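Local coordinates for protein Aureochrome1 (Vaucheria frigida, PDB 3UE6) that senses blue light through a LOV domain that binds flavin mononucleotide, and is captured here in its dark state, at the interface of chains A and B. Numbering follows the deposited sequence. Chains: chain A/B, Aureochrome1.

Contact 1: the interface of chains A and B. Residues chain A 37, 50, 132, 140-141; chain B 46, 48, 62, 64.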
# COMPACT_ATOMS: atom_id res chain seq x y z
N LEU A 37 4.02 0.68 -4.95
CA LEU A 37 3.04 0.36 -3.93
C LEU A 37 1.66 0.13 -4.53
O LEU A 37 0.97 -0.84 -4.21
CB LEU A 37 2.98 1.48 -2.90
CG LEU A 37 1.83 1.42 -1.90
CD1 LEU A 37 1.92 0.18 -1.03
CD2 LEU A 37 1.84 2.68 -1.05
N ILE A 50 0.52 -4.83 5.16
CA ILE A 50 1.55 -3.81 5.27
C ILE A 50 2.33 -4.05 6.56
O ILE A 50 1.74 -4.19 7.63
CB ILE A 50 0.96 -2.39 5.36
CG1 ILE A 50 -0.06 -2.15 4.25
CG2 ILE A 50 2.08 -1.36 5.29
CD1 ILE A 50 0.56 -1.83 2.91
N LEU A 132 9.29 -0.39 0.65
CA LEU A 132 9.00 1.02 0.40
C LEU A 132 10.05 1.87 1.10
O LEU A 132 10.30 1.69 2.29
CB LEU A 132 7.59 1.35 0.88
CG LEU A 132 6.54 0.36 0.40
CD1 LEU A 132 5.19 0.61 1.05
CD2 LEU A 132 6.44 0.39 -1.12
N VAL A 140 11.20 1.51 4.73
CA VAL A 140 10.44 1.94 5.89
C VAL A 140 9.18 1.11 6.08
O VAL A 140 8.69 0.95 7.20
CB VAL A 140 10.10 3.44 5.78
CG1 VAL A 140 8.70 3.63 5.21
CG2 VAL A 140 10.23 4.12 7.13
N ASN A 141 8.67 0.56 4.98
CA ASN A 141 7.50 -0.31 5.00
C ASN A 141 7.65 -1.41 3.98
O ASN A 141 8.43 -1.30 3.03
CB ASN A 141 6.23 0.47 4.67
CG ASN A 141 5.76 1.34 5.80
OD1 ASN A 141 5.78 2.57 5.71
ND2 ASN A 141 5.30 0.71 6.88
N GLN B 46 6.82 6.91 0.80
CA GLN B 46 6.71 6.71 2.25
C GLN B 46 5.50 7.42 2.82
O GLN B 46 5.10 7.16 3.96
CB GLN B 46 7.96 7.22 2.96
CG GLN B 46 8.01 8.73 3.12
CD GLN B 46 8.69 9.41 1.95
OE1 GLN B 46 8.60 8.95 0.81
NE2 GLN B 46 9.39 10.50 2.24
N PHE B 48 1.74 7.62 2.55
CA PHE B 48 0.51 7.04 2.02
C PHE B 48 -0.50 6.69 3.11
O PHE B 48 -0.13 6.48 4.27
CB PHE B 48 0.84 5.80 1.17
CG PHE B 48 1.44 4.67 1.95
CD1 PHE B 48 0.65 3.63 2.41
CD2 PHE B 48 2.80 4.64 2.21
CE1 PHE B 48 1.20 2.58 3.12
CE2 PHE B 48 3.36 3.59 2.93
CZ PHE B 48 2.56 2.56 3.38
N TYR B 62 -5.44 3.12 7.87
CA TYR B 62 -4.00 3.08 8.09
C TYR B 62 -3.29 4.29 7.50
O TYR B 62 -3.72 4.84 6.49
CB TYR B 62 -3.38 1.80 7.54
CG TYR B 62 -1.88 1.78 7.65
CD1 TYR B 62 -1.26 1.51 8.87
CD2 TYR B 62 -1.07 2.06 6.55
CE1 TYR B 62 0.12 1.50 8.98
CE2 TYR B 62 0.31 2.06 6.66
CZ TYR B 62 0.90 1.78 7.87
OH TYR B 62 2.27 1.77 7.99
N SER B 64 0.96 5.75 7.00
CA SER B 64 2.40 5.60 7.21
C SER B 64 2.96 6.68 8.12
O SER B 64 2.34 7.73 8.31
CB SER B 64 3.12 5.63 5.86
OG SER B 64 2.89 6.86 5.19
O HOH W 1 6.15 5.39 6.01
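B:Phe48 holds CG between its own backbone N and carbonyl carbon (chi1 65°), a position that swings the ring toward chain A, where A:Leu37, with CG opposite its backbone N (chi1 169°), lowers a methyl onto it. The two side chains meet at about a right angle, and A:Leu37 CD2 lies over the ring face 3.6 Å from B:Phe48 CG, shifted toward the rim. B:Ser64 CB supports the opposite face from within chain B, so the ring is sandwiched and its tilt is probably fixed. At its far end, A:Leu132 CD1 comes to 4.0 Å from B:Phe48 CE2. The amide of A:Asn141 arrives from the opposite direction, nearly perpendicular to the ring, with OD1 3.8 Å from B:Phe48 CE2. A water joins the chains, 2.9 Å from A:Asn141 OD1 and equally 2.9 Å from the backbone carbonyl B:Gln46 O. The hydroxyl B:Ser64 OG also donates to B:Gln46 O at 2.6 Å, and B:Phe48 N donates to B:Ser64 OG at 3.0 Å, tying strand 48-52 to the loop beneath the ring. A:Ile50 CG2 packs loosely against B:Tyr62. In the PAS fold of this LOV domain, the patch sets helix 36-43 and strands 48-52, 122-133 and 139-145 of chain A against strands 48-52 and 60-63 of chain B.

Contact 2: the interface of chains A and B. Residues chain A 35-38, 132-133; chain B 45, 48.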
# COMPACT_ATOMS: atom_id res chain seq x y z
N TYR A 35 3.76 3.56 -9.51
CA TYR A 35 3.91 3.44 -8.06
C TYR A 35 4.03 2.00 -7.59
O TYR A 35 3.04 1.28 -7.52
CB TYR A 35 2.77 4.16 -7.34
CG TYR A 35 3.11 5.59 -6.99
CD1 TYR A 35 4.32 5.88 -6.37
CD2 TYR A 35 2.25 6.63 -7.29
CE1 TYR A 35 4.65 7.18 -6.05
CE2 TYR A 35 2.58 7.94 -6.97
CZ TYR A 35 3.78 8.21 -6.35
OH TYR A 35 4.11 9.50 -6.03
N SER A 36 5.25 1.61 -7.26
CA SER A 36 5.55 0.27 -6.78
C SER A 36 4.50 -0.22 -5.79
O SER A 36 4.15 -1.40 -5.79
CB SER A 36 6.94 0.26 -6.13
OG SER A 36 7.13 -0.91 -5.37
N LEU A 37 4.02 0.68 -4.95
CA LEU A 37 3.04 0.36 -3.93
C LEU A 37 1.66 0.13 -4.53
O LEU A 37 0.97 -0.84 -4.21
CB LEU A 37 2.98 1.48 -2.90
CG LEU A 37 1.83 1.42 -1.90
CD1 LEU A 37 1.92 0.18 -1.03
CD2 LEU A 37 1.84 2.68 -1.05
N VAL A 38 1.25 1.05 -5.41
CA VAL A 38 -0.07 1.01 -6.03
C VAL A 38 -0.18 -0.13 -7.04
O VAL A 38 -1.20 -0.82 -7.10
CB VAL A 38 -0.37 2.35 -6.73
CG1 VAL A 38 -1.74 2.30 -7.40
CG2 VAL A 38 -0.29 3.51 -5.73
N LEU A 132 9.29 -0.39 0.65
CA LEU A 132 9.00 1.02 0.40
C LEU A 132 10.05 1.87 1.10
O LEU A 132 10.30 1.69 2.29
CB LEU A 132 7.59 1.35 0.88
CG LEU A 132 6.54 0.36 0.40
CD1 LEU A 132 5.19 0.61 1.05
CD2 LEU A 132 6.44 0.39 -1.12
N ARG A 133 10.66 2.80 0.37
CA ARG A 133 11.77 3.58 0.91
C ARG A 133 11.40 5.05 1.06
O ARG A 133 10.53 5.55 0.35
CB ARG A 133 12.99 3.46 0.00
CG ARG A 133 13.51 2.05 -0.15
CD ARG A 133 14.33 1.89 -1.41
NE ARG A 133 14.67 0.50 -1.66
CZ ARG A 133 15.71 -0.13 -1.14
NH1 ARG A 133 16.54 0.51 -0.32
NH2 ARG A 133 15.94 -1.40 -1.43
N GLN B 45 7.34 7.39 -1.83
CA GLN B 45 6.30 6.40 -1.54
C GLN B 45 6.14 6.13 -0.04
O GLN B 45 5.42 5.20 0.34
CB GLN B 45 6.58 5.08 -2.26
CG GLN B 45 6.05 5.01 -3.68
CD GLN B 45 6.01 3.59 -4.22
OE1 GLN B 45 5.10 3.22 -4.95
NE2 GLN B 45 7.02 2.80 -3.87
N PHE B 48 1.74 7.62 2.55
CA PHE B 48 0.51 7.04 2.02
C PHE B 48 -0.50 6.69 3.11
O PHE B 48 -0.13 6.48 4.27
CB PHE B 48 0.84 5.80 1.17
CG PHE B 48 1.44 4.67 1.95
CD1 PHE B 48 0.65 3.63 2.41
CD2 PHE B 48 2.80 4.64 2.21
CE1 PHE B 48 1.20 2.58 3.12
CE2 PHE B 48 3.36 3.59 2.93
CZ PHE B 48 2.56 2.56 3.38
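The side chain of B:Gln45 runs antiparallel to that of A:Tyr35, the two sliding past each other with amide and phenol ring nearly parallel, 13° between their planes. This glutamine lies in the loop just ahead of strand 48-52 of one PAS/LOV domain and reaches the start of helix 36-43 in the other. Its methylene lies alongside the tyrosine, B:Gln45 CG being 3.3 Å from A:Tyr35 CD1. Extension beyond CG (chi2 -165°) carries the amide on to the first turn of the helix, where the backbone A:Leu37 N donates to the side-chain carbonyl B:Gln45 OE1 at 2.7 Å. The bond is straight at the hydrogen, 171°, although the donor is tilted from the carbonyl plane. A:Ser36 N is also near OE1, but its N-H points elsewhere. The amide nitrogen turns the other way, with B:Gln45 NE2 3.4 Å from A:Ser36 CB and 3.7 Å from A:Leu132 CD2, whose side chain crosses the glutamine at about a right angle. An alanine in place of B:Gln45 would probably leave A:Leu37 N without this acceptor and open a gap beside the A:Tyr35 ring. Farther along, A:Leu37 and A:Leu132 turn their CD2 and CD1 methyls, respectively, to B:Phe48.

Contact 3: the interface of chains A and B. Residues chain A 46, 48, 62, 65; chain B 132-134, 140-141.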
# COMPACT_ATOMS: atom_id res chain seq x y z
N GLN A 46 -7.32 -7.69 -3.20
CA GLN A 46 -7.69 -7.51 -1.81
C GLN A 46 -7.01 -8.50 -0.86
O GLN A 46 -7.42 -8.63 0.29
CB GLN A 46 -9.21 -7.51 -1.62
CG GLN A 46 -9.84 -6.13 -1.75
CD GLN A 46 -9.27 -5.15 -0.73
OE1 GLN A 46 -9.02 -5.50 0.42
NE2 GLN A 46 -9.07 -3.91 -1.16
N PHE A 48 -3.64 -8.53 0.79
CA PHE A 48 -2.35 -7.92 1.06
C PHE A 48 -2.16 -7.56 2.52
O PHE A 48 -3.11 -7.56 3.30
CB PHE A 48 -2.14 -6.68 0.18
CG PHE A 48 -3.11 -5.57 0.47
CD1 PHE A 48 -2.81 -4.61 1.43
CD2 PHE A 48 -4.31 -5.47 -0.22
CE1 PHE A 48 -3.70 -3.57 1.70
CE2 PHE A 48 -5.20 -4.44 0.04
CZ PHE A 48 -4.89 -3.49 1.00
N TYR A 62 -1.23 -3.45 9.00
CA TYR A 62 -2.54 -3.49 8.36
C TYR A 62 -2.70 -4.78 7.55
O TYR A 62 -1.73 -5.28 6.98
CB TYR A 62 -2.80 -2.26 7.50
CG TYR A 62 -4.16 -2.31 6.83
CD1 TYR A 62 -5.28 -1.75 7.44
CD2 TYR A 62 -4.33 -2.93 5.60
CE1 TYR A 62 -6.53 -1.81 6.85
CE2 TYR A 62 -5.57 -3.00 5.00
CZ TYR A 62 -6.67 -2.44 5.62
OH TYR A 62 -7.90 -2.50 5.02
N ARG A 65 -9.19 -7.34 4.22
CA ARG A 65 -10.20 -8.33 4.58
C ARG A 65 -10.01 -9.59 3.76
O ARG A 65 -10.33 -10.69 4.21
CB ARG A 65 -11.62 -7.78 4.38
CG ARG A 65 -12.03 -7.64 2.93
CD ARG A 65 -13.55 -7.60 2.77
NE ARG A 65 -14.12 -6.30 3.11
CZ ARG A 65 -15.21 -5.79 2.55
NH1 ARG A 65 -15.84 -6.47 1.60
NH2 ARG A 65 -15.66 -4.60 2.92
N LEU B 132 -8.57 0.02 -4.72
CA LEU B 132 -8.09 -1.35 -4.62
C LEU B 132 -9.25 -2.34 -4.70
O LEU B 132 -10.04 -2.47 -3.77
CB LEU B 132 -7.30 -1.54 -3.32
CG LEU B 132 -6.10 -0.60 -3.18
CD1 LEU B 132 -5.34 -0.85 -1.88
CD2 LEU B 132 -5.18 -0.72 -4.38
N ARG B 133 -9.35 -3.02 -5.84
CA ARG B 133 -10.50 -3.88 -6.13
C ARG B 133 -10.23 -5.34 -5.78
O ARG B 133 -9.08 -5.79 -5.81
CB ARG B 133 -10.87 -3.77 -7.61
CG ARG B 133 -11.18 -2.36 -8.06
CD ARG B 133 -11.26 -2.25 -9.57
NE ARG B 133 -11.41 -0.87 -10.02
CZ ARG B 133 -12.57 -0.33 -10.37
NH1 ARG B 133 -13.69 -1.05 -10.35
NH2 ARG B 133 -12.62 0.94 -10.76
N ASP B 134 -11.29 -6.07 -5.44
CA ASP B 134 -11.15 -7.49 -5.18
C ASP B 134 -11.27 -8.29 -6.47
O ASP B 134 -11.42 -7.72 -7.55
CB ASP B 134 -12.20 -7.98 -4.18
CG ASP B 134 -13.62 -7.78 -4.67
OD1 ASP B 134 -13.81 -7.42 -5.85
OD2 ASP B 134 -14.56 -8.00 -3.87
N VAL B 140 -12.88 -1.95 -2.24
CA VAL B 140 -13.10 -2.04 -0.81
C VAL B 140 -12.11 -1.16 -0.06
O VAL B 140 -12.35 -0.76 1.09
CB VAL B 140 -13.05 -3.50 -0.29
CG1 VAL B 140 -12.96 -4.48 -1.45
CG2 VAL B 140 -11.88 -3.69 0.67
N ASN B 141 -11.00 -0.83 -0.72
CA ASN B 141 -10.00 0.08 -0.16
C ASN B 141 -9.53 1.12 -1.16
O ASN B 141 -9.74 0.98 -2.37
CB ASN B 141 -8.78 -0.70 0.34
CG ASN B 141 -9.02 -1.39 1.67
OD1 ASN B 141 -8.82 -2.60 1.80
ND2 ASN B 141 -9.45 -0.62 2.66
O HOH W 2 -9.74 -4.51 3.34
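The side-chain oxygen B:Asn141 OD1 gathers partners from chain A, and a bridging water approaches it to 2.6 Å. On the sheet surface of this PAS/LOV domain, A:Gln46 NE2 donates to B:Asn141 OD1 at 3.2 Å, the two amide planes turned 41° from each other and the bond bent to 139° at the hydrogen. The same nitrogen also donates to the backbone carbonyl B:Leu132 O at 3.1 Å. That bond is straighter, and the acceptor lies in the glutamine's amide plane, but the donor stands above the carbonyl plane rather than on a lone pair. A bend at chi2 of A:Gln46 (-59°) folds the amide over strands 122-133 and 139-149, where B:Val140 CG2 meets A:Gln46 CD at 3.3 Å. The water is also within reach of A:Gln46 OE1 and A:Tyr62 OH, and A:Arg65 N, at the start of helix 65-71, bonds to it at 3.0 Å. The phenol of A:Tyr62 comes from the direction opposite B:Asn141, with ring and amide planes steeply inclined; its links to OD1 and ND2 are both weak. A:Arg65 lays a guanidinium face over B:Val140 CB, 4.2 Å below. Beside the polar group, A:Phe48 CZ touches B:Leu132 CD1 at 3.9 Å, the side chains crossing at about a right angle.

Contact 4: the interface of chains A and B. Residues chain A 35, 38, 42; chain B 108, 128, 130-132, 145.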
# COMPACT_ATOMS: atom_id res chain seq x y z
N TYR A 35 3.76 3.56 -9.51
CA TYR A 35 3.91 3.44 -8.06
C TYR A 35 4.03 2.00 -7.59
O TYR A 35 3.04 1.28 -7.52
CB TYR A 35 2.77 4.16 -7.34
CG TYR A 35 3.11 5.59 -6.99
CD1 TYR A 35 4.32 5.88 -6.37
CD2 TYR A 35 2.25 6.63 -7.29
CE1 TYR A 35 4.65 7.18 -6.05
CE2 TYR A 35 2.58 7.94 -6.97
CZ TYR A 35 3.78 8.21 -6.35
OH TYR A 35 4.11 9.50 -6.03
N VAL A 38 1.25 1.05 -5.41
CA VAL A 38 -0.07 1.01 -6.03
C VAL A 38 -0.18 -0.13 -7.04
O VAL A 38 -1.20 -0.82 -7.10
CB VAL A 38 -0.37 2.35 -6.73
CG1 VAL A 38 -1.74 2.30 -7.40
CG2 VAL A 38 -0.29 3.51 -5.73
N GLN A 42 -2.85 -3.40 -6.61
CA GLN A 42 -3.88 -3.59 -7.62
C GLN A 42 -3.79 -4.94 -8.31
O GLN A 42 -4.77 -5.43 -8.86
CB GLN A 42 -3.84 -2.46 -8.65
CG GLN A 42 -4.29 -1.12 -8.10
CD GLN A 42 -4.23 -0.02 -9.13
OE1 GLN A 42 -3.24 0.13 -9.85
NE2 GLN A 42 -5.29 0.77 -9.22
N ASP B 108 -8.23 6.12 -11.26
CA ASP B 108 -7.01 6.66 -10.66
C ASP B 108 -6.68 8.04 -11.21
O ASP B 108 -6.66 8.25 -12.42
CB ASP B 108 -5.83 5.72 -10.93
CG ASP B 108 -6.13 4.28 -10.57
OD1 ASP B 108 -6.91 4.04 -9.62
OD2 ASP B 108 -5.58 3.38 -11.24
N PHE B 128 -2.17 11.31 -5.16
CA PHE B 128 -2.64 10.27 -6.06
C PHE B 128 -3.57 9.27 -5.36
O PHE B 128 -3.21 8.70 -4.33
CB PHE B 128 -1.43 9.53 -6.65
CG PHE B 128 -1.80 8.39 -7.56
CD1 PHE B 128 -1.87 7.09 -7.08
CD2 PHE B 128 -2.07 8.62 -8.91
CE1 PHE B 128 -2.20 6.04 -7.92
CE2 PHE B 128 -2.41 7.57 -9.75
CZ PHE B 128 -2.47 6.28 -9.25
N ALA B 130 -5.98 5.72 -5.84
CA ALA B 130 -6.33 4.56 -6.63
C ALA B 130 -7.24 3.65 -5.82
O ALA B 130 -7.07 3.52 -4.60
CB ALA B 130 -5.08 3.82 -7.07
N GLY B 131 -8.21 3.04 -6.48
CA GLY B 131 -9.10 2.10 -5.83
C GLY B 131 -8.54 0.69 -5.86
O GLY B 131 -8.06 0.22 -6.90
N LEU B 132 -8.57 0.02 -4.72
CA LEU B 132 -8.09 -1.35 -4.62
C LEU B 132 -9.25 -2.34 -4.70
O LEU B 132 -10.04 -2.47 -3.77
CB LEU B 132 -7.30 -1.54 -3.32
CG LEU B 132 -6.10 -0.60 -3.18
CD1 LEU B 132 -5.34 -0.85 -1.88
CD2 LEU B 132 -5.18 -0.72 -4.38
N VAL B 145 -1.44 8.47 -2.00
CA VAL B 145 -0.03 8.81 -1.89
C VAL B 145 0.17 10.31 -2.06
O VAL B 145 -0.22 10.89 -3.08
CB VAL B 145 0.81 8.03 -2.91
CG1 VAL B 145 2.27 8.45 -2.83
CG2 VAL B 145 0.67 6.53 -2.67
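Apolar packing dominates where A:Val38, on helix 36-43, settles on the PAS beta-sheet of the partner LOV domain. A:Val38 CG1 lies 3.7 Å from B:Ala130 CB and also meets B:Phe128 CE1 at 3.8 Å, while CG2 touches the same side of the phenylalanine. Both branches of the valine therefore rest against the ring, and the small alanine beside it on strand 122-133 receives one of them. With CG1 opposite the backbone N (chi1 179°), this branch points down to the sheet between the two residues. Nearer the start of the helix, A:Tyr35 and B:Val145 approach from opposite directions, and B:Val145 CG1 contacts the phenol end of the ring, 3.8 Å from A:Tyr35 CZ and about as far from its hydroxyl. The tyrosine also slides past B:Phe128 in the reverse sense, its CD2 at 4.2 Å from B:Phe128 CD1. Replacing A:Tyr35 by an alanine would probably leave B:Val145 CG1 without its aromatic partner and open a gap beside B:Phe128.

The polar contribution comes from A:Gln42, a turn farther along, whose side chain stays extended beyond CG (chi2 180°). Its amide nitrogen, A:Gln42 NE2, reaches the carboxylate oxygen B:Asp108 OD2 at 3.3 Å, a straight but weak hydrogen bond with amide and carboxylate planes 43° apart. The methylene part of the same residue is packed too, A:Gln42 CG lying 3.8 Å from B:Leu132 CD2.

Contacts 1 and 2 are neighbours, their C-alpha centres about 7 Å apart, and share A:Leu37, A:Leu132 and B:Phe48. Contact 2 passes into contact 4, about 9 Å away, through A:Tyr35 and A:Val38, so helix 36-43 of chain A takes part in all three. Contact 3 lies about 15 Å from contact 1 but shares B:Leu132 with contact 4, 11 Å off. Contacts 1 and 3 share many positions with the chains exchanged (46, 48 and 62 against 132, 140 and 141), yet their details differ, as expected for an inexact two-fold. The patches together suggest a sheet-and-helix dimer, though the structure alone does not establish it as the biological one.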